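Side-chain contacts in xyloglucan-specific endo-beta-1,4-glucanase BoGH9A (Bacteroides ovatus, PDB 6DHT), which hydrolyses internal beta-1,4-glucosidic linkages in the backbone of xyloglucan, releasing xyloglucan oligosaccharides: residues Tyr116-Ala121 with Pro496-Ser501; Gly170-Tyr175 with Val249-Cys254. All blocks are in the same frame, centred on the assembly; numbering follows the deposited sequence.

Contact 1: Tyr116-Ala121 with Pro496-Ser501. With MG (magnesium ion), chain X; EDO (1,2-ethanediol), chain F.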
# COMPACT_ATOMS: atom_id res chain seq x y z
N TYR A 116 3.13 6.48 -10.87
CA TYR A 116 3.58 7.14 -12.08
C TYR A 116 4.74 8.11 -11.78
O TYR A 116 5.76 8.10 -12.46
CB TYR A 116 2.42 7.83 -12.81
CG TYR A 116 2.89 8.84 -13.83
CD1 TYR A 116 3.32 8.44 -15.09
CD2 TYR A 116 2.93 10.19 -13.52
CE1 TYR A 116 3.77 9.37 -16.01
CE2 TYR A 116 3.37 11.12 -14.44
CZ TYR A 116 3.79 10.70 -15.69
OH TYR A 116 4.24 11.61 -16.62
N TYR A 117 4.60 8.91 -10.72
CA TYR A 117 5.66 9.82 -10.34
C TYR A 117 6.95 9.08 -9.94
O TYR A 117 8.06 9.62 -10.08
CB TYR A 117 5.20 10.74 -9.22
CG TYR A 117 4.18 11.76 -9.66
CD1 TYR A 117 4.56 12.85 -10.44
CD2 TYR A 117 2.85 11.66 -9.27
CE1 TYR A 117 3.65 13.81 -10.82
CE2 TYR A 117 1.93 12.60 -9.67
CZ TYR A 117 2.35 13.68 -10.44
OH TYR A 117 1.40 14.62 -10.81
N GLN A 118 6.83 7.86 -9.43
CA GLN A 118 8.00 7.07 -9.05
C GLN A 118 8.72 6.38 -10.22
O GLN A 118 9.72 5.67 -10.03
CB GLN A 118 7.62 6.00 -8.03
CG GLN A 118 7.11 6.50 -6.68
CD GLN A 118 8.19 7.14 -5.83
OE1 GLN A 118 8.28 8.37 -5.76
NE2 GLN A 118 8.97 6.32 -5.15
N ARG A 119 8.20 6.52 -11.44
CA ARG A 119 8.74 5.76 -12.56
C ARG A 119 10.13 6.23 -12.93
O ARG A 119 10.40 7.43 -12.97
CB ARG A 119 7.88 5.93 -13.80
CG ARG A 119 6.55 5.17 -13.77
CD ARG A 119 5.90 5.25 -15.13
NE ARG A 119 4.52 4.78 -15.11
CZ ARG A 119 3.73 4.78 -16.18
NH1 ARG A 119 4.22 5.20 -17.34
NH2 ARG A 119 2.47 4.36 -16.09
N THR A 120 10.97 5.25 -13.24
CA THR A 120 12.33 5.48 -13.74
C THR A 120 12.36 5.31 -15.25
O THR A 120 11.43 4.78 -15.85
CB THR A 120 13.31 4.46 -13.15
OG1 THR A 120 13.07 3.15 -13.69
CG2 THR A 120 13.22 4.46 -11.63
N ALA A 121 13.46 5.75 -15.86
CA ALA A 121 13.74 5.49 -17.27
C ALA A 121 12.74 6.10 -18.22
O ALA A 121 12.55 5.61 -19.33
CB ALA A 121 13.86 3.99 -17.53
N PRO A 496 7.71 15.73 3.11
CA PRO A 496 8.02 14.30 3.21
C PRO A 496 9.49 13.97 3.01
O PRO A 496 10.20 14.65 2.28
CB PRO A 496 7.16 13.67 2.10
CG PRO A 496 6.99 14.80 1.12
CD PRO A 496 6.85 16.02 1.96
N HIS A 497 9.91 12.88 3.63
CA HIS A 497 11.21 12.31 3.42
C HIS A 497 11.15 11.56 2.11
O HIS A 497 10.86 10.36 2.06
CB HIS A 497 11.56 11.39 4.59
CG HIS A 497 12.87 10.68 4.45
ND1 HIS A 497 13.01 9.48 3.78
CD2 HIS A 497 14.11 10.98 4.92
CE1 HIS A 497 14.28 9.10 3.81
NE2 HIS A 497 14.97 10.00 4.50
N HIS A 498 11.41 12.30 1.03
CA HIS A 498 11.18 11.80 -0.33
C HIS A 498 12.16 12.54 -1.21
O HIS A 498 12.01 13.74 -1.43
CB HIS A 498 9.74 12.16 -0.74
CG HIS A 498 9.31 11.57 -2.05
ND1 HIS A 498 8.34 12.17 -2.83
CD2 HIS A 498 9.63 10.42 -2.67
CE1 HIS A 498 8.11 11.41 -3.89
NE2 HIS A 498 8.88 10.35 -3.82
N ARG A 499 13.17 11.85 -1.71
CA ARG A 499 14.19 12.55 -2.48
C ARG A 499 13.61 13.24 -3.71
O ARG A 499 14.06 14.33 -4.07
CB ARG A 499 15.34 11.63 -2.87
CG ARG A 499 16.31 11.30 -1.72
CD ARG A 499 17.28 10.22 -2.12
NE ARG A 499 18.27 9.92 -1.08
CZ ARG A 499 18.01 9.24 0.02
NH1 ARG A 499 16.78 8.79 0.26
NH2 ARG A 499 18.98 8.99 0.90
N LEU A 500 12.58 12.68 -4.35
CA LEU A 500 11.99 13.39 -5.48
C LEU A 500 11.37 14.73 -5.10
O LEU A 500 11.64 15.75 -5.74
CB LEU A 500 10.93 12.54 -6.18
CG LEU A 500 11.40 11.37 -7.03
CD1 LEU A 500 10.18 10.60 -7.58
CD2 LEU A 500 12.28 11.78 -8.19
N SER A 501 10.52 14.76 -4.08
CA SER A 501 9.89 16.01 -3.67
C SER A 501 10.91 17.00 -3.09
O SER A 501 10.72 18.22 -3.17
CB SER A 501 8.79 15.78 -2.63
OG SER A 501 7.70 15.05 -3.21
MG MG X . 9.70 19.95 -3.70
C1 EDO F . 17.79 6.74 3.93
O1 EDO F . 18.54 7.87 3.44
C2 EDO F . 17.04 6.01 2.81
O2 EDO F . 16.05 6.90 2.28
O HOH W 1 8.05 18.79 -4.44
O HOH W 2 11.39 21.08 -3.33
O HOH W 3 8.88 19.98 -1.89

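Contact 2: Gly170-Tyr175 with Val249-Cys254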
# COMPACT_ATOMS: atom_id res chain seq x y z
N GLY A 170 11.59 6.79 -0.54
CA GLY A 170 12.33 8.03 -0.47
C GLY A 170 13.70 7.94 -1.11
O GLY A 170 14.34 9.00 -1.30
N ASP A 171 14.15 6.73 -1.42
CA ASP A 171 15.41 6.44 -2.14
C ASP A 171 15.14 6.04 -3.59
O ASP A 171 13.97 5.86 -4.00
CB ASP A 171 16.22 5.35 -1.43
CG ASP A 171 15.56 4.00 -1.46
OD1 ASP A 171 14.41 3.92 -0.94
OD2 ASP A 171 16.21 3.05 -1.96
N TYR A 172 16.21 5.83 -4.36
CA TYR A 172 16.11 5.65 -5.81
C TYR A 172 16.45 4.23 -6.28
O TYR A 172 16.63 4.00 -7.46
CB TYR A 172 17.05 6.65 -6.50
CG TYR A 172 16.68 8.12 -6.39
CD1 TYR A 172 15.38 8.58 -6.62
CD2 TYR A 172 17.67 9.07 -6.10
CE1 TYR A 172 15.09 9.93 -6.57
CE2 TYR A 172 17.38 10.40 -6.04
CZ TYR A 172 16.08 10.86 -6.25
OH TYR A 172 15.73 12.19 -6.21
N ASN A 173 16.48 3.27 -5.36
CA ASN A 173 16.77 1.89 -5.69
C ASN A 173 15.50 1.09 -5.98
O ASN A 173 14.41 1.58 -5.69
CB ASN A 173 17.60 1.31 -4.56
CG ASN A 173 18.84 2.15 -4.30
OD1 ASN A 173 19.72 2.19 -5.16
ND2 ASN A 173 18.86 2.88 -3.20
N LYS A 174 15.63 -0.08 -6.58
CA LYS A 174 14.48 -0.87 -7.04
C LYS A 174 14.61 -2.25 -6.46
O LYS A 174 15.63 -2.91 -6.66
CB LYS A 174 14.44 -0.92 -8.56
CG LYS A 174 14.51 0.46 -9.20
CD LYS A 174 14.31 0.48 -10.69
CE LYS A 174 15.32 -0.40 -11.40
NZ LYS A 174 15.34 -0.13 -12.86
N TYR A 175 13.59 -2.73 -5.75
CA TYR A 175 13.69 -3.96 -4.96
C TYR A 175 12.61 -4.95 -5.37
O TYR A 175 11.42 -4.60 -5.39
CB TYR A 175 13.49 -3.64 -3.49
CG TYR A 175 14.40 -2.54 -2.91
CD1 TYR A 175 14.13 -1.20 -3.15
CD2 TYR A 175 15.49 -2.84 -2.08
CE1 TYR A 175 14.91 -0.18 -2.60
CE2 TYR A 175 16.28 -1.83 -1.54
CZ TYR A 175 15.99 -0.50 -1.79
OH TYR A 175 16.77 0.51 -1.23
N VAL A 249 19.36 14.66 -3.94
CA VAL A 249 19.63 15.27 -5.23
C VAL A 249 18.64 14.75 -6.26
O VAL A 249 18.00 13.72 -6.05
CB VAL A 249 21.05 14.94 -5.70
CG1 VAL A 249 22.07 15.43 -4.67
CG2 VAL A 249 21.25 13.48 -5.94
N LYS A 250 18.52 15.46 -7.37
CA LYS A 250 17.62 15.05 -8.44
C LYS A 250 18.13 13.78 -9.11
O LYS A 250 19.33 13.52 -9.15
CB LYS A 250 17.51 16.14 -9.50
CG LYS A 250 16.94 17.45 -9.06
CD LYS A 250 17.20 18.51 -10.15
CE LYS A 250 16.95 19.93 -9.68
NZ LYS A 250 15.52 20.30 -9.81
N PRO A 251 17.22 12.97 -9.67
CA PRO A 251 17.73 11.76 -10.35
C PRO A 251 18.81 12.01 -11.42
O PRO A 251 19.77 11.25 -11.51
CB PRO A 251 16.46 11.18 -10.97
CG PRO A 251 15.38 11.58 -10.05
CD PRO A 251 15.76 12.96 -9.56
N VAL A 252 18.67 13.08 -12.20
CA VAL A 252 19.65 13.35 -13.25
C VAL A 252 21.04 13.69 -12.70
O VAL A 252 22.03 13.61 -13.43
CB VAL A 252 19.18 14.47 -14.19
CG1 VAL A 252 17.97 13.99 -14.98
CG2 VAL A 252 18.88 15.72 -13.44
N ASP A 253 21.12 14.06 -11.42
CA ASP A 253 22.40 14.37 -10.78
C ASP A 253 23.03 13.19 -10.02
O ASP A 253 24.10 13.32 -9.41
CB ASP A 253 22.21 15.58 -9.87
CG ASP A 253 21.75 16.81 -10.65
OD1 ASP A 253 22.17 16.96 -11.81
OD2 ASP A 253 20.95 17.61 -10.12
N CYS A 254 22.38 12.02 -10.09
CA CYS A 254 22.90 10.84 -9.43
C CYS A 254 24.02 10.23 -10.26
O CYS A 254 23.90 10.12 -11.48
CB CYS A 254 21.79 9.81 -9.23
SG CYS A 254 20.60 10.29 -7.97

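Contact 1: Tyr116-Ala121 with Pro496-Ser501
Gln-118 and His-498 share the polar bond of this contact, a worked case of an imidazole held through both its nitrogens. The NE2 of His-498 donates to OE1 of Gln-118 at 2.8 Å, with a fairly straight N-H...O angle of 158°. The oxygen lies at the edge of the imidazole, close to its plane, whereas the donor sits 24° out of the carbonyl plane; amide and ring are turned obliquely against each other. On the far side of the ring, ND1 of His-498 bonds to OG of Ser-501 at 3.0 Å. With CG anti to the backbone N (chi1 -173°), the imidazole reaches out to span these two partners.

Leu-500 adds van der Waals packing of a methyl carbon against two carbonyl oxygens. Its CD1 lies 3.4 Å from OE1 of Gln-118 and equally far from O of Tyr-117, a carbonyl whose hydrogen bond comes from Arg-134. The CB of Leu-500 rests over one face of the His-498 ring, toward its rim.

Metal and ligand flank the second segment. The O of Ser-501 binds magnesium at 2.1 Å, together with three waters, Asp-504 and Ile-506, while NH1 of Arg-499 bonds O2 and NH2 bonds O1 of an ethanediol that probably comes from the crystallisation liquor.

An alanine in place of His-498 would probably leave OE1 of Gln-118 without its donor and open a gap beneath Leu-500. With both nitrogens bonded, the buried ring, next in sequence to His-497, which bonds to Glu-548 (both predicted active-site residues), is restrained from turning.

Contact 2: Gly170-Tyr175 with Val249-Cys254
Tyr-172 reaches Val-249, Pro-251 and Cys-254 from a loop at the active-site end of the (alpha/alpha)6 barrel typical of family 9 glycoside hydrolases. The case illustrates how a segment holding a predicted nucleophile can be anchored by the neighbouring side chain. Asp-171, the predicted nucleophile, follows Gly-170 and takes no part in the contact across the segments; its carboxylate points into a separate network.

Tyr-172 carries the contact alone on its side. Its CG lies anti to the carbonyl carbon (chi1 -68°), which sends the ring out to the 249-254 loop, where OH donates to O of Val-249 at 2.7 Å. The acceptor sits at the ring edge, near its plane, and the hydroxyl is tilted only 16° from the carbonyl plane. The same OH is 3.4 Å from CD of Pro-251; the two side chains cross at about a right angle, which brings CG of Pro-251 to 3.9 Å from CE1 of Tyr-172. By the other edge, on the same side of the ring plane, SG of Cys-254 makes an oblique sulfur-aromatic contact, 3.7 Å from CD2 of Tyr-172. The 3-10 turn at 251-253 sets proline and cysteine against one ring, and helix 499-503 packs on the tyrosine as well.

Further along, ND2 of Asn-173 donates to the anti lone pair of OD2 of Asp-171, at 2.9 Å, while OD1 of Asn-173 accepts from the backbone of Thr-242. Lys-174, in strand 174-175, turns to Asp-140 in a salt bridge and to Trp-224 in a cation-pi contact. Tyr-175 completes the network: its OH donates to OD2 of Asp-171 at 2.7 Å, arriving on the syn side, 30° out of the carboxylate plane.

Overall arrangement
From the N terminus the chain reaches helix 105-117, and the last turn of that helix and the loop after it supply the first segment of contact 1. Residues 170-175 and 249-254 follow, closing a loop of 73 residues as contact 2. The chain then runs through many helices before 496-501 returns to 116-121, closing a far longer loop of 374 residues in which contact 2 is nested. The two contacts, with centres about 8 Å apart, are joined directly: NH1 of Arg-499 bonds to O of Gly-170 at 2.9 Å, and CD2 of Leu-500 packs 3.6 Å from CG of Pro-251. Helix 499-503 thus ties the early and middle loops together beside the predicted catalytic residues.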